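Local coordinates for protein DELTA1-pyrroline-2-carboxylate reductase (PDB 6T3E) that reduces delta1-pyrroline-2-carboxylate, probably with NADH as hydride donor, to L-proline, in L-hydroxyproline metabolism, at residues Gly155-Gly160 with Leu220-Thr225; Ala179-Ile184 with Ile204-Ser209; Ala58-Arg63 with Leu323-Ala328. One frame throughout, in Å; residues are numbered along the deposited sequence.

Contact 1: Gly155-Gly160 with Leu220-Thr225. With NAI (1,4-dihydronicotinamide adenine dinucleotide), chain F.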
loop_
_atom_site.group_PDB
_atom_site.type_symbol
_atom_site.label_atom_id
_atom_site.label_comp_id
_atom_site.label_asym_id
_atom_site.label_seq_id
_atom_site.Cartn_x
_atom_site.Cartn_y
_atom_site.Cartn_z
ATOM N N GLY B 155 -5.140 34.451 -6.221
ATOM C CA GLY B 155 -6.422 33.988 -6.734
ATOM C C GLY B 155 -6.591 32.504 -6.460
ATOM O O GLY B 155 -5.649 31.721 -6.623
ATOM N N ILE B 156 -7.803 32.126 -6.061
ATOM C CA ILE B 156 -8.111 30.754 -5.688
ATOM C C ILE B 156 -9.299 30.279 -6.508
ATOM O O ILE B 156 -10.358 30.916 -6.505
ATOM C CB ILE B 156 -8.397 30.623 -4.181
ATOM C CG1 ILE B 156 -7.352 31.409 -3.390
ATOM C CG2 ILE B 156 -8.392 29.177 -3.772
ATOM C CD1 ILE B 156 -7.571 31.422 -1.903
ATOM N N ILE B 157 -9.116 29.167 -7.207
ATOM C CA ILE B 157 -10.162 28.534 -7.992
ATOM C C ILE B 157 -10.421 27.169 -7.375
ATOM O O ILE B 157 -9.528 26.310 -7.360
ATOM C CB ILE B 157 -9.765 28.413 -9.472
ATOM C CG1 ILE B 157 -9.785 29.789 -10.129
ATOM C CG2 ILE B 157 -10.698 27.464 -10.217
ATOM C CD1 ILE B 157 -8.948 29.855 -11.355
ATOM N N GLY B 158 -11.643 26.973 -6.870
ATOM C CA GLY B 158 -12.019 25.804 -6.090
ATOM C C GLY B 158 -11.794 26.015 -4.604
ATOM O O GLY B 158 -10.675 25.835 -4.116
ATOM N N ALA B 159 -12.839 26.356 -3.855
ATOM C CA ALA B 159 -12.676 26.715 -2.442
ATOM C C ALA B 159 -13.010 25.526 -1.542
ATOM O O ALA B 159 -13.918 25.568 -0.719
ATOM C CB ALA B 159 -13.545 27.925 -2.106
ATOM N N GLY B 160 -12.253 24.451 -1.709
ATOM C CA GLY B 160 -12.474 23.226 -0.971
ATOM C C GLY B 160 -11.511 23.041 0.182
ATOM O O GLY B 160 -10.981 24.005 0.742
ATOM N N LEU B 220 -1.714 32.069 -8.315
ATOM C CA LEU B 220 -2.999 31.426 -8.536
ATOM C C LEU B 220 -2.994 30.040 -7.914
ATOM O O LEU B 220 -2.066 29.254 -8.135
ATOM C CB LEU B 220 -3.321 31.324 -10.028
ATOM C CG LEU B 220 -4.646 30.632 -10.366
ATOM C CD1 LEU B 220 -5.810 31.418 -9.787
ATOM C CD2 LEU B 220 -4.795 30.461 -11.860
ATOM N N ILE B 221 -4.046 29.740 -7.161
ATOM C CA ILE B 221 -4.227 28.445 -6.520
ATOM C C ILE B 221 -5.410 27.771 -7.204
ATOM O O ILE B 221 -6.516 28.323 -7.224
ATOM C CB ILE B 221 -4.479 28.590 -5.008
ATOM C CG1 ILE B 221 -3.225 29.062 -4.270
ATOM C CG2 ILE B 221 -5.006 27.293 -4.420
ATOM C CD1 ILE B 221 -3.534 29.753 -2.949
ATOM N N VAL B 222 -5.177 26.587 -7.765
ATOM C CA VAL B 222 -6.217 25.778 -8.388
ATOM C C VAL B 222 -6.269 24.453 -7.630
ATOM O O VAL B 222 -5.263 23.729 -7.571
ATOM C CB VAL B 222 -5.959 25.560 -9.890
ATOM C CG1 VAL B 222 -7.239 25.156 -10.578
ATOM C CG2 VAL B 222 -5.395 26.824 -10.551
ATOM N N ALA B 223 -7.445 24.145 -7.032
ATOM C CA ALA B 223 -7.711 22.949 -6.196
ATOM C C ALA B 223 -9.158 22.507 -6.449
ATOM O O ALA B 223 -10.061 22.603 -5.599
ATOM C CB ALA B 223 -7.480 23.220 -4.707
ATOM N N THR B 224 -9.374 21.977 -7.640
ATOM C CA THR B 224 -10.697 21.716 -8.163
ATOM C C THR B 224 -10.978 20.216 -8.206
ATOM O O THR B 224 -10.096 19.382 -8.004
ATOM C CB THR B 224 -10.787 22.415 -9.523
ATOM O OG1 THR B 224 -10.716 23.837 -9.312
ATOM C CG2 THR B 224 -12.004 22.135 -10.243
ATOM N N THR B 225 -12.257 19.887 -8.370
ATOM C CA THR B 225 -12.728 18.530 -8.653
ATOM C C THR B 225 -13.103 18.345 -10.128
ATOM O O THR B 225 -13.366 17.217 -10.565
ATOM C CB THR B 225 -13.925 18.234 -7.724
ATOM O OG1 THR B 225 -13.448 18.040 -6.391
ATOM C CG2 THR B 225 -14.759 17.028 -8.129
HETATM P PA NAI F . -13.161 19.288 -2.204
HETATM O O1A NAI F . -14.308 18.531 -2.821
HETATM O O2A NAI F . -13.372 19.418 -0.709
HETATM O O5B NAI F . -12.924 20.758 -2.907
HETATM C C5B NAI F . -12.991 20.745 -4.329
HETATM C C4B NAI F . -13.535 22.156 -4.825
HETATM O O4B NAI F . -13.432 22.251 -6.110
HETATM C C3B NAI F . -15.045 22.258 -4.507
HETATM O O3B NAI F . -15.250 23.339 -3.715
HETATM C C2B NAI F . -15.705 22.397 -5.894
HETATM O O2B NAI F . -16.978 23.209 -5.805
HETATM C C1B NAI F . -14.785 23.005 -6.589
HETATM N N9A NAI F . -14.965 22.841 -8.006
HETATM C C8A NAI F . -15.154 21.653 -8.585
HETATM N N7A NAI F . -15.285 21.859 -9.890
HETATM C C5A NAI F . -15.173 23.178 -10.121
HETATM C C6A NAI F . -15.232 23.896 -11.291
HETATM N N6A NAI F . -15.438 23.503 -12.672
HETATM N N1A NAI F . -15.092 25.220 -11.272
HETATM C C2A NAI F . -14.878 25.846 -10.088
HETATM N N3A NAI F . -14.816 25.137 -8.934
HETATM C C4A NAI F . -14.973 23.789 -8.964
HETATM O O3 NAI F . -11.800 18.386 -2.530
HETATM P PN NAI F . -10.263 18.859 -2.096
HETATM O O1N NAI F . -9.923 18.013 -0.885
HETATM O O2N NAI F . -10.199 20.335 -1.822
HETATM O O5D NAI F . -9.244 18.517 -3.314
HETATM C C5D NAI F . -9.107 19.461 -4.311
HETATM C C4D NAI F . -8.285 18.830 -5.467
HETATM O O4D NAI F . -7.037 18.599 -5.107
HETATM C C3D NAI F . -8.874 17.462 -5.839
HETATM O O3D NAI F . -8.852 17.325 -7.213
HETATM C C2D NAI F . -7.905 16.439 -5.227
HETATM O O2D NAI F . -8.024 15.128 -6.005
HETATM C C1D NAI F . -6.748 17.033 -5.369
HETATM N N1N NAI F . -5.792 16.557 -4.355
HETATM C C2N NAI F . -4.403 16.311 -4.697
HETATM C C3N NAI F . -3.325 16.284 -3.578
HETATM C C7N NAI F . -1.892 16.689 -4.018
HETATM O O7N NAI F . -1.740 17.044 -5.128
HETATM N N7N NAI F . -0.764 16.628 -3.061
HETATM C C4N NAI F . -3.715 16.504 -2.130
HETATM C C5N NAI F . -5.195 16.217 -1.845
HETATM C C6N NAI F . -6.219 16.325 -2.989
#
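Gly155-Ile157 and Leu220-Val222 run side by side as neighbouring parallel strands of a Rossmann-type dinucleotide-binding sheet, their short axes 13° apart. The hydrogen bonds alternate as parallel pairing requires. Ile221 N donates to Gly155 O (2.6 Å), Ile157 N returns the bond to Ile221 O, and Ala223 N closes the ladder on Ile157 O (3.0 Å). All three donors approach almost in line with the C=O bond. Ile157 O also receives a weak bond from Thr224 OG1, so this last strand carbonyl has two donors.

The apolar contacts divide between the two faces of the sheet. On one face Ile156 and Ile221 lie alongside each other with CG2 of Ile156 3.9 Å from CG2 of Ile221, under helix 161-173. On the other face Ile157 spreads its branches: CD1 runs back to Leu220 CD1 (3.8 Å), whereas CG2, anti to its backbone N, leads forward to Val222 CG1 and the Thr224 hydroxyl. Thr214 of helix 210-215 covers Ile157 and Leu220 there.

Past the strand ends the two loops hold the cofactor. Gly158 and Gly160 fit the GxGxxA pattern of such folds, and neither position has room for a side chain. At Gly158 a CB would run into Ala223 O, and the backbone angles (phi 90°) suit a residue without one; at Gly160 a CB would collide with the cofactor's O5B. The carbonyl of Ala223 faces the adenosine ribose, and Thr224 O accepts a hydrogen bond from the nicotinamide ribose hydroxyl O3D.

Contact 2: Ala179-Ile184 with Ile204-Ser209. With NAI (1,4-dihydronicotinamide adenine dinucleotide), chain F.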
loop_
_atom_site.group_PDB
_atom_site.type_symbol
_atom_site.label_atom_id
_atom_site.label_comp_id
_atom_site.label_asym_id
_atom_site.label_seq_id
_atom_site.Cartn_x
_atom_site.Cartn_y
_atom_site.Cartn_z
ATOM N N ALA B 179 -6.989 38.285 -1.345
ATOM C CA ALA B 179 -7.253 37.038 -2.048
ATOM C C ALA B 179 -8.617 37.085 -2.725
ATOM O O ALA B 179 -9.562 37.693 -2.215
ATOM C CB ALA B 179 -7.161 35.828 -1.100
ATOM N N LEU B 180 -8.700 36.441 -3.893
ATOM C CA LEU B 180 -9.927 36.314 -4.679
ATOM C C LEU B 180 -10.256 34.841 -4.871
ATOM O O LEU B 180 -9.395 34.052 -5.275
ATOM C CB LEU B 180 -9.784 36.982 -6.050
ATOM C CG LEU B 180 -9.285 38.425 -6.042
ATOM C CD1 LEU B 180 -8.999 38.916 -7.454
ATOM C CD2 LEU B 180 -10.302 39.311 -5.328
ATOM N N VAL B 181 -11.498 34.470 -4.587
ATOM C CA VAL B 181 -11.889 33.069 -4.575
ATOM C C VAL B 181 -13.094 32.889 -5.495
ATOM O O VAL B 181 -14.056 33.665 -5.433
ATOM C CB VAL B 181 -12.152 32.577 -3.135
ATOM C CG1 VAL B 181 -13.192 33.430 -2.431
ATOM C CG2 VAL B 181 -12.512 31.097 -3.113
ATOM N N TYR B 182 -13.007 31.902 -6.389
ATOM C CA TYR B 182 -14.104 31.542 -7.269
ATOM C C TYR B 182 -14.391 30.058 -7.130
ATOM O O TYR B 182 -13.466 29.242 -7.114
ATOM C CB TYR B 182 -13.775 31.876 -8.723
ATOM C CG TYR B 182 -14.676 31.157 -9.694
ATOM C CD1 TYR B 182 -16.007 31.535 -9.848
ATOM C CD2 TYR B 182 -14.207 30.083 -10.439
ATOM C CE1 TYR B 182 -16.835 30.869 -10.729
ATOM C CE2 TYR B 182 -15.028 29.416 -11.324
ATOM C CZ TYR B 182 -16.336 29.810 -11.463
ATOM O OH TYR B 182 -17.143 29.130 -12.336
ATOM N N ASP B 183 -15.670 29.715 -7.018
ATOM C CA ASP B 183 -16.103 28.327 -7.004
ATOM C C ASP B 183 -17.478 28.252 -7.660
ATOM O O ASP B 183 -18.246 29.218 -7.625
ATOM C CB ASP B 183 -16.127 27.779 -5.572
ATOM C CG ASP B 183 -16.093 26.261 -5.516
ATOM O OD1 ASP B 183 -17.048 25.628 -6.005
ATOM O OD2 ASP B 183 -15.116 25.696 -4.969
ATOM N N ILE B 184 -17.775 27.113 -8.291
ATOM C CA ILE B 184 -19.131 26.923 -8.799
ATOM C C ILE B 184 -20.132 26.802 -7.657
ATOM O O ILE B 184 -21.332 27.019 -7.862
ATOM C CB ILE B 184 -19.236 25.699 -9.735
ATOM C CG1 ILE B 184 -18.674 24.450 -9.067
ATOM C CG2 ILE B 184 -18.556 25.962 -11.068
ATOM C CD1 ILE B 184 -18.967 23.200 -9.852
ATOM N N ILE B 204 -10.396 38.711 1.992
ATOM C CA ILE B 204 -10.721 37.741 0.954
ATOM C C ILE B 204 -12.113 38.046 0.412
ATOM O O ILE B 204 -13.090 38.102 1.170
ATOM C CB ILE B 204 -10.628 36.293 1.462
ATOM C CG1 ILE B 204 -9.202 36.018 1.956
ATOM C CG2 ILE B 204 -11.012 35.330 0.352
ATOM C CD1 ILE B 204 -9.065 34.845 2.915
ATOM N N LYS B 205 -12.202 38.238 -0.894
ATOM C CA LYS B 205 -13.440 38.596 -1.556
ATOM C C LYS B 205 -13.762 37.523 -2.574
ATOM O O LYS B 205 -12.882 37.058 -3.307
ATOM C CB LYS B 205 -13.336 39.957 -2.250
ATOM C CG LYS B 205 -13.557 41.148 -1.328
ATOM C CD LYS B 205 -15.000 41.615 -1.391
ATOM C CE LYS B 205 -15.487 42.157 -0.058
ATOM N NZ LYS B 205 -16.931 42.532 -0.138
ATOM N N THR B 206 -15.015 37.114 -2.591
ATOM C CA THR B 206 -15.458 36.155 -3.584
ATOM C C THR B 206 -15.670 36.892 -4.895
ATOM O O THR B 206 -16.294 37.956 -4.915
ATOM C CB THR B 206 -16.755 35.480 -3.141
ATOM O OG1 THR B 206 -17.802 36.459 -3.118
ATOM C CG2 THR B 206 -16.601 34.891 -1.749
ATOM N N VAL B 207 -15.142 36.334 -5.983
ATOM C CA VAL B 207 -15.397 36.842 -7.327
ATOM C C VAL B 207 -16.288 35.815 -8.048
ATOM O O VAL B 207 -16.437 34.673 -7.606
ATOM C CB VAL B 207 -14.091 37.120 -8.116
ATOM C CG1 VAL B 207 -13.199 38.077 -7.372
ATOM C CG2 VAL B 207 -13.354 35.820 -8.429
ATOM N N GLU B 208 -16.862 36.221 -9.192
ATOM C CA GLU B 208 -17.947 35.480 -9.836
ATOM C C GLU B 208 -17.558 34.993 -11.230
ATOM O O GLU B 208 -18.428 34.766 -12.082
ATOM C CB GLU B 208 -19.205 36.366 -9.887
ATOM C CG GLU B 208 -20.534 35.625 -9.902
ATOM C CD GLU B 208 -20.656 34.663 -8.736
ATOM O OE1 GLU B 208 -20.499 35.085 -7.549
ATOM O OE2 GLU B 208 -20.934 33.486 -9.027
ATOM N N SER B 209 -16.270 34.763 -11.459
ATOM C CA SER B 209 -15.814 34.034 -12.639
ATOM C C SER B 209 -14.369 33.597 -12.426
ATOM O O SER B 209 -13.582 34.297 -11.779
ATOM C CB SER B 209 -15.903 34.856 -13.937
ATOM O OG SER B 209 -15.153 36.045 -13.841
HETATM P PA NAI F . -13.161 19.288 -2.204
HETATM O O1A NAI F . -14.308 18.531 -2.821
HETATM O O2A NAI F . -13.372 19.418 -0.709
HETATM O O5B NAI F . -12.924 20.758 -2.907
HETATM C C5B NAI F . -12.991 20.745 -4.329
HETATM C C4B NAI F . -13.535 22.156 -4.825
HETATM O O4B NAI F . -13.432 22.251 -6.110
HETATM C C3B NAI F . -15.045 22.258 -4.507
HETATM O O3B NAI F . -15.250 23.339 -3.715
HETATM C C2B NAI F . -15.705 22.397 -5.894
HETATM O O2B NAI F . -16.978 23.209 -5.805
HETATM C C1B NAI F . -14.785 23.005 -6.589
HETATM N N9A NAI F . -14.965 22.841 -8.006
HETATM C C8A NAI F . -15.154 21.653 -8.585
HETATM N N7A NAI F . -15.285 21.859 -9.890
HETATM C C5A NAI F . -15.173 23.178 -10.121
HETATM C C6A NAI F . -15.232 23.896 -11.291
HETATM N N6A NAI F . -15.438 23.503 -12.672
HETATM N N1A NAI F . -15.092 25.220 -11.272
HETATM C C2A NAI F . -14.878 25.846 -10.088
HETATM N N3A NAI F . -14.816 25.137 -8.934
HETATM C C4A NAI F . -14.973 23.789 -8.964
HETATM O O3 NAI F . -11.800 18.386 -2.530
HETATM P PN NAI F . -10.263 18.859 -2.096
HETATM O O1N NAI F . -9.923 18.013 -0.885
HETATM O O2N NAI F . -10.199 20.335 -1.822
HETATM O O5D NAI F . -9.244 18.517 -3.314
HETATM C C5D NAI F . -9.107 19.461 -4.311
HETATM C C4D NAI F . -8.285 18.830 -5.467
HETATM O O4D NAI F . -7.037 18.599 -5.107
HETATM C C3D NAI F . -8.874 17.462 -5.839
HETATM O O3D NAI F . -8.852 17.325 -7.213
HETATM C C2D NAI F . -7.905 16.439 -5.227
HETATM O O2D NAI F . -8.024 15.128 -6.005
HETATM C C1D NAI F . -6.748 17.033 -5.369
HETATM N N1N NAI F . -5.792 16.557 -4.355
HETATM C C2N NAI F . -4.403 16.311 -4.697
HETATM C C3N NAI F . -3.325 16.284 -3.578
HETATM C C7N NAI F . -1.892 16.689 -4.018
HETATM O O7N NAI F . -1.740 17.044 -5.128
HETATM N N7N NAI F . -0.764 16.628 -3.061
HETATM C C4N NAI F . -3.715 16.504 -2.130
HETATM C C5N NAI F . -5.195 16.217 -1.845
HETATM C C6N NAI F . -6.219 16.325 -2.989
#
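Val207 and Leu180 meet at about a right angle: CG1 of Val207 settles against both CB and CD2 of Leu180, 3.8 Å from CD2. On the opposite face, Ala179 offers only a methyl, and the bulkier Ile204 lies beside it, CG1 3.7 Å from Ala179 CB. Two residues on, on the same face, Val181 CG1 lies between the backbone N and the carbonyl carbon (chi1 56°), a setting that brings it between Ile204 CG2 and Thr206 CG2, the latter 3.8 Å away.

Tyr182 brings a flat ring to the contact. It rests one face on the backbone of Ser209, whose C stands 3.6 Å above the ring plane near the rim, while Val207 O lies at the ring edge and CE2 reaches C2A of the adenine. Replacing Tyr182 by alanine would remove the ring, which is likely to leave the Ser209 backbone without its cover and open a gap beside the adenine. Three backbone bonds tie the strands beneath, among them Val207 N to Val181 O (2.9 Å). Asp183 then grips both adenosine ribose hydroxyls, O2B and O3B, the acidic signature of many NAD-binding Rossmann folds.

The pair forms a beta-alpha-beta unit with helix 186-200, whose Phe192, Ala193 and Met196 pack on Val181, Ile204 and Thr206; Ser209 is the N-cap of helix 210-215, and strand 153-157 lies on the far side of strand 178-182.

Contact 3: Ala58-Arg63 with Leu323-Ala328. With PRO (proline), chain E.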
loop_
_atom_site.group_PDB
_atom_site.type_symbol
_atom_site.label_atom_id
_atom_site.label_comp_id
_atom_site.label_asym_id
_atom_site.label_seq_id
_atom_site.Cartn_x
_atom_site.Cartn_y
_atom_site.Cartn_z
ATOM N N ALA B 58 15.935 8.237 -0.293
ATOM C CA ALA B 58 14.503 7.979 -0.234
ATOM C C ALA B 58 14.143 6.824 -1.149
ATOM O O ALA B 58 14.645 6.723 -2.274
ATOM C CB ALA B 58 13.685 9.210 -0.639
ATOM N N LYS B 59 13.252 5.968 -0.672
ATOM C CA LYS B 59 12.692 4.891 -1.477
ATOM C C LYS B 59 11.206 5.195 -1.680
ATOM O O LYS B 59 10.383 4.938 -0.796
ATOM C CB LYS B 59 12.924 3.540 -0.811
ATOM C CG LYS B 59 14.305 3.000 -1.044
ATOM C CD LYS B 59 14.443 1.601 -0.504
ATOM C CE LYS B 59 15.841 1.081 -0.767
ATOM N NZ LYS B 59 16.119 -0.152 0.010
ATOM N N VAL B 60 10.873 5.721 -2.856
ATOM C CA VAL B 60 9.500 6.092 -3.203
ATOM C C VAL B 60 9.067 5.347 -4.458
ATOM O O VAL B 60 9.129 5.904 -5.565
ATOM C CB VAL B 60 9.351 7.605 -3.423
ATOM C CG1 VAL B 60 7.872 8.025 -3.268
ATOM C CG2 VAL B 60 10.258 8.372 -2.495
ATOM N N PRO B 61 8.630 4.095 -4.335
ATOM C CA PRO B 61 8.049 3.410 -5.485
ATOM C C PRO B 61 6.784 4.132 -5.896
ATOM O O PRO B 61 6.136 4.787 -5.082
ATOM C CB PRO B 61 7.751 2.010 -4.946
ATOM C CG PRO B 61 7.547 2.233 -3.468
ATOM C CD PRO B 61 8.450 3.343 -3.080
ATOM N N LEU B 62 6.439 4.027 -7.172
ATOM C CA LEU B 62 5.247 4.704 -7.650
ATOM C C LEU B 62 4.019 4.192 -6.898
ATOM O O LEU B 62 3.894 2.995 -6.626
ATOM C CB LEU B 62 5.099 4.497 -9.159
ATOM C CG LEU B 62 3.903 5.114 -9.886
ATOM C CD1 LEU B 62 3.956 6.634 -9.821
ATOM C CD2 LEU B 62 3.915 4.637 -11.326
ATOM N N ARG B 63 3.144 5.115 -6.498
ATOM C CA ARG B 63 1.972 4.726 -5.720
ATOM C C ARG B 63 1.025 3.862 -6.557
ATOM O O ARG B 63 0.949 3.984 -7.784
ATOM C CB ARG B 63 1.212 5.952 -5.198
ATOM C CG ARG B 63 0.630 6.889 -6.281
ATOM C CD ARG B 63 -0.206 8.010 -5.644
ATOM N NE ARG B 63 -0.359 9.178 -6.507
ATOM C CZ ARG B 63 -0.761 10.377 -6.089
ATOM N NH1 ARG B 63 -1.055 10.580 -4.814
ATOM N NH2 ARG B 63 -0.856 11.389 -6.944
ATOM N N LEU B 323 3.197 13.159 -3.342
ATOM C CA LEU B 323 4.300 12.212 -3.264
ATOM C C LEU B 323 4.378 11.664 -1.842
ATOM O O LEU B 323 4.213 12.408 -0.870
ATOM C CB LEU B 323 5.625 12.864 -3.681
ATOM C CG LEU B 323 6.761 11.899 -4.037
ATOM C CD1 LEU B 323 6.389 10.957 -5.174
ATOM C CD2 LEU B 323 8.030 12.676 -4.356
ATOM N N ALA B 324 4.645 10.360 -1.723
ATOM C CA ALA B 324 4.536 9.693 -0.430
ATOM C C ALA B 324 5.531 10.212 0.601
ATOM O O ALA B 324 5.288 10.052 1.804
ATOM C CB ALA B 324 4.709 8.181 -0.595
ATOM N N ILE B 325 6.641 10.820 0.171
ATOM C CA ILE B 325 7.627 11.297 1.139
ATOM C C ILE B 325 7.045 12.403 1.999
ATOM O O ILE B 325 7.460 12.585 3.152
ATOM C CB ILE B 325 8.918 11.777 0.455
ATOM C CG1 ILE B 325 8.649 12.984 -0.443
ATOM C CG2 ILE B 325 9.561 10.661 -0.303
ATOM C CD1 ILE B 325 9.919 13.687 -0.881
ATOM N N GLU B 326 6.111 13.183 1.452
ATOM C CA GLU B 326 5.508 14.252 2.235
ATOM C C GLU B 326 4.662 13.696 3.374
ATOM O O GLU B 326 4.623 14.283 4.462
ATOM C CB GLU B 326 4.686 15.154 1.316
ATOM C CG GLU B 326 5.300 15.311 -0.073
ATOM C CD GLU B 326 4.375 15.963 -1.088
ATOM O OE1 GLU B 326 3.143 15.779 -1.015
ATOM O OE2 GLU B 326 4.895 16.671 -1.970
ATOM N N ASP B 327 4.019 12.548 3.166
ATOM C CA ASP B 327 3.286 11.930 4.260
ATOM C C ASP B 327 4.239 11.378 5.311
ATOM O O ASP B 327 4.020 11.574 6.510
ATOM C CB ASP B 327 2.364 10.834 3.726
ATOM C CG ASP B 327 1.525 11.303 2.546
ATOM O OD1 ASP B 327 0.757 12.281 2.706
ATOM O OD2 ASP B 327 1.646 10.695 1.456
ATOM N N ALA B 328 5.331 10.734 4.887
ATOM C CA ALA B 328 6.227 10.123 5.868
ATOM C C ALA B 328 6.915 11.186 6.721
ATOM O O ALA B 328 7.031 11.031 7.938
ATOM C CB ALA B 328 7.255 9.223 5.181
HETATM N N PRO E . -4.125 12.696 -4.503
HETATM C CA PRO E . -4.113 13.076 -3.087
HETATM C C PRO E . -2.883 12.608 -2.315
HETATM O O PRO E . -1.823 12.295 -2.878
HETATM C CB PRO E . -5.370 12.396 -2.547
HETATM C CG PRO E . -6.324 12.424 -3.702
HETATM C CD PRO E . -5.488 12.373 -4.971
HETATM O OXT PRO E . -2.928 12.530 -1.087
#
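At the proline-binding end of the active site, the segment Ala58-Arg63, in the broken strand 58-68, leans on the start of helix 324-341 and the residue before it, with Val60 as the residue that reaches across. No hydrogen bond joins the two segments, and their meeting is wholly apolar. Val60 divides its two methyls between different partners. CG1, anti to its backbone N (chi1 -159°), goes to CD1 of Leu323 at 3.8 Å and to the methyl CB of Ala324 at 4.1 Å. CG2 turns to Ile325 CG2, the two side chains crossing at about a right angle. Ala58 CB adds a looser touch on that same Ile325 methyl, 4.4 Å away. Phe50 of helix 39-54 packs on both Leu323 and Ile325, extending the apolar patch beyond the two segments.

Three residues beyond Val60 the chemistry changes. Arg63, extended from CG to NE, passes the start of the helix and brings NH1 to the proline carboxylate. NH1 donates to the ligand's O at 2.7 Å, a bent bond of 137°, with that oxygen at the edge of the guanidinium and in its plane. The group is held at its other nitrogens too: NE by a salt bridge to Glu276, NH2 by Val321 O, which should fix its rotation. Lys91 and Arg134 also bond the ligand, and Asp327 of the helix forms salt bridges to both, a second shell behind the first. Arg63, Lys91 and Arg134 thus gather round bound proline, with acidic neighbours likely to orient them: a carboxylate-binding pocket in this ornithine cyclodeaminase/mu-crystallin family member.

Contact 1 is fully buried in the parallel sheet, whereas contacts 2 and 3 are only partly so, contact 2 lying at the sheet's edge strand. Contacts 1 and 2 share that sheet through adjacent strands 153-157 and 178-182, linked by Ile156 N to Leu180 O, and both touch NADH, contact 1 through both segments and contact 2 through 179-184 alone. Contact 3 stands apart, its centre about 25 Å from that of contact 1 and on the other side of the chain's centre. There strand 58-68 of the mixed sheet meets a helix. Backbone ladders dominate the first two; side-chain methyls alone make the third. Contact 3 reaches proline only through Arg63, beside its apolar packing.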